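Local coordinates for protein GH18 chiitnase (Pseudoalteromonas aurantia, PDB 6K7Z) that probably cleaves internal glycosidic bonds of chitin, acting as a family 18 endochitinase on a TIM-barrel scaffold, at residues S263-H266 and W270-A273. Numbering follows the deposited sequence.
Sequences SSDH and WIKA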
loop_
_atom_site.group_PDB
_atom_site.type_symbol
_atom_site.label_atom_id
_atom_site.label_comp_id
_atom_site.label_asym_id
_atom_site.label_seq_id
_atom_site.Cartn_x
_atom_site.Cartn_y
_atom_site.Cartn_z
ATOM N N SER A 263 -10.928 3.901 -9.193
ATOM C CA SER A 263 -11.766 4.562 -10.197
ATOM C C SER A 263 -11.548 4.028 -11.605
ATOM O O SER A 263 -12.187 4.519 -12.547
ATOM C CB SER A 263 -11.521 6.068 -10.173
ATOM O OG SER A 263 -12.243 6.657 -9.105
ATOM N N SER A 264 -10.687 3.037 -11.777
ATOM C CA SER A 264 -10.520 2.394 -13.072
ATOM C C SER A 264 -11.443 1.198 -13.268
ATOM O O SER A 264 -11.485 0.644 -14.374
ATOM C CB SER A 264 -9.076 1.929 -13.246
ATOM O OG SER A 264 -8.200 3.027 -13.257
ATOM N N ASP A 265 -12.169 0.786 -12.234
ATOM C CA ASP A 265 -12.951 -0.452 -12.248
ATOM C C ASP A 265 -14.422 -0.122 -12.478
ATOM O O ASP A 265 -15.144 0.242 -11.548
ATOM C CB ASP A 265 -12.777 -1.222 -10.951
ATOM C CG ASP A 265 -13.633 -2.460 -10.905
ATOM O OD1 ASP A 265 -14.096 -2.905 -11.990
ATOM O OD2 ASP A 265 -13.834 -2.996 -9.797
ATOM N N HIS A 266 -14.864 -0.295 -13.689
ATOM C CA HIS A 266 -16.239 -0.035 -14.121
ATOM C C HIS A 266 -17.301 -0.886 -13.444
ATOM O O HIS A 266 -17.293 -2.059 -13.547
ATOM C CB HIS A 266 -16.315 -0.265 -15.629
ATOM C CG HIS A 266 -17.562 0.233 -16.267
ATOM N ND1 HIS A 266 -18.410 -0.581 -16.962
ATOM C CD2 HIS A 266 -18.101 1.466 -16.322
ATOM C CE1 HIS A 266 -19.432 0.117 -17.391
ATOM N NE2 HIS A 266 -19.262 1.366 -17.026
ATOM N N TRP A 270 -14.497 -5.710 -11.729
ATOM C CA TRP A 270 -13.207 -6.346 -11.447
ATOM C C TRP A 270 -13.160 -6.869 -10.017
ATOM O O TRP A 270 -12.823 -8.038 -9.780
ATOM C CB TRP A 270 -12.072 -5.343 -11.698
ATOM C CG TRP A 270 -10.642 -5.874 -11.700
ATOM C CD1 TRP A 270 -9.889 -6.166 -12.798
ATOM C CD2 TRP A 270 -9.787 -6.091 -10.564
ATOM N NE1 TRP A 270 -8.632 -6.571 -12.424
ATOM C CE2 TRP A 270 -8.541 -6.535 -11.060
ATOM C CE3 TRP A 270 -9.952 -5.960 -9.183
ATOM C CZ2 TRP A 270 -7.483 -6.866 -10.229
ATOM C CZ3 TRP A 270 -8.899 -6.287 -8.353
ATOM C CH2 TRP A 270 -7.676 -6.729 -8.875
ATOM N N ILE A 271 -13.520 -6.023 -9.047
ATOM C CA ILE A 271 -13.424 -6.469 -7.658
ATOM C C ILE A 271 -14.451 -7.550 -7.373
ATOM O O ILE A 271 -14.183 -8.475 -6.601
ATOM C CB ILE A 271 -13.542 -5.283 -6.678
ATOM C CG1 ILE A 271 -13.225 -5.744 -5.253
ATOM C CG2 ILE A 271 -14.933 -4.640 -6.713
ATOM C CD1 ILE A 271 -11.871 -6.389 -5.109
ATOM N N LYS A 272 -15.620 -7.497 -8.015
ATOM C CA LYS A 272 -16.594 -8.566 -7.809
ATOM C C LYS A 272 -16.049 -9.915 -8.283
ATOM O O LYS A 272 -16.159 -10.919 -7.569
ATOM C CB LYS A 272 -17.901 -8.224 -8.514
ATOM C CG LYS A 272 -18.718 -7.128 -7.818
ATOM C CD LYS A 272 -19.963 -6.807 -8.668
ATOM C CE LYS A 272 -20.542 -5.473 -8.306
ATOM N NZ LYS A 272 -21.749 -5.137 -9.126
ATOM N N ALA A 273 -15.434 -9.952 -9.468
ATOM C CA ALA A 273 -14.905 -11.215 -9.978
ATOM C C ALA A 273 -13.712 -11.696 -9.150
ATOM O O ALA A 273 -13.583 -12.894 -8.865
ATOM C CB ALA A 273 -14.518 -11.068 -11.452
#
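The carboxylate of Asp265 grips two consecutive backbone amides, those of Trp270 and Ile271, in the first turn of helix 269-277. Asp265 OD1 accepts from Trp270 N at 2.8 Å, on the syn side, tilted somewhat out of the carboxylate plane. Asp265 OD2 accepts from Ile271 N at 3.1 Å, and this donor lies above that plane. Both bonds are fairly straight, with N-H...O angles of 160°. The Asp265 side chain extends with CG anti to its own N (chi1 177°), which carries the carboxylate across to the helix. Two side-chain carbons come close to the same carboxylate. Trp270 CB sits 3.2 Å from Asp265 OD1, and Ile271 CG2 lies 3.7 Å from Asp265 OD2. The carboxylate and indole planes are steeply inclined, 75° apart, and the ring itself leads away from Asp265. It packs on Ile257 and Asn259 of strand 256-260, while Ile271 reaches Thr4 of strand 3-8. The loop is tied at its other end. Ser264 OG hydrogen-bonds Asp229, and Ser263 OG bonds Ser10 O and Val13 N. With an alanine here in place of the aspartate, the amides of Trp270 and Ile271 would probably lose these acceptors, and the loop would be less firmly tied to the helix. The contact thus joins the loop after strand 256-260 to the start of the C-terminal helix on the outside of the barrel. Because the carboxylate is buried at the amino end of a helix, the two N-H groups and the helix dipole would be expected to favour its negative charge.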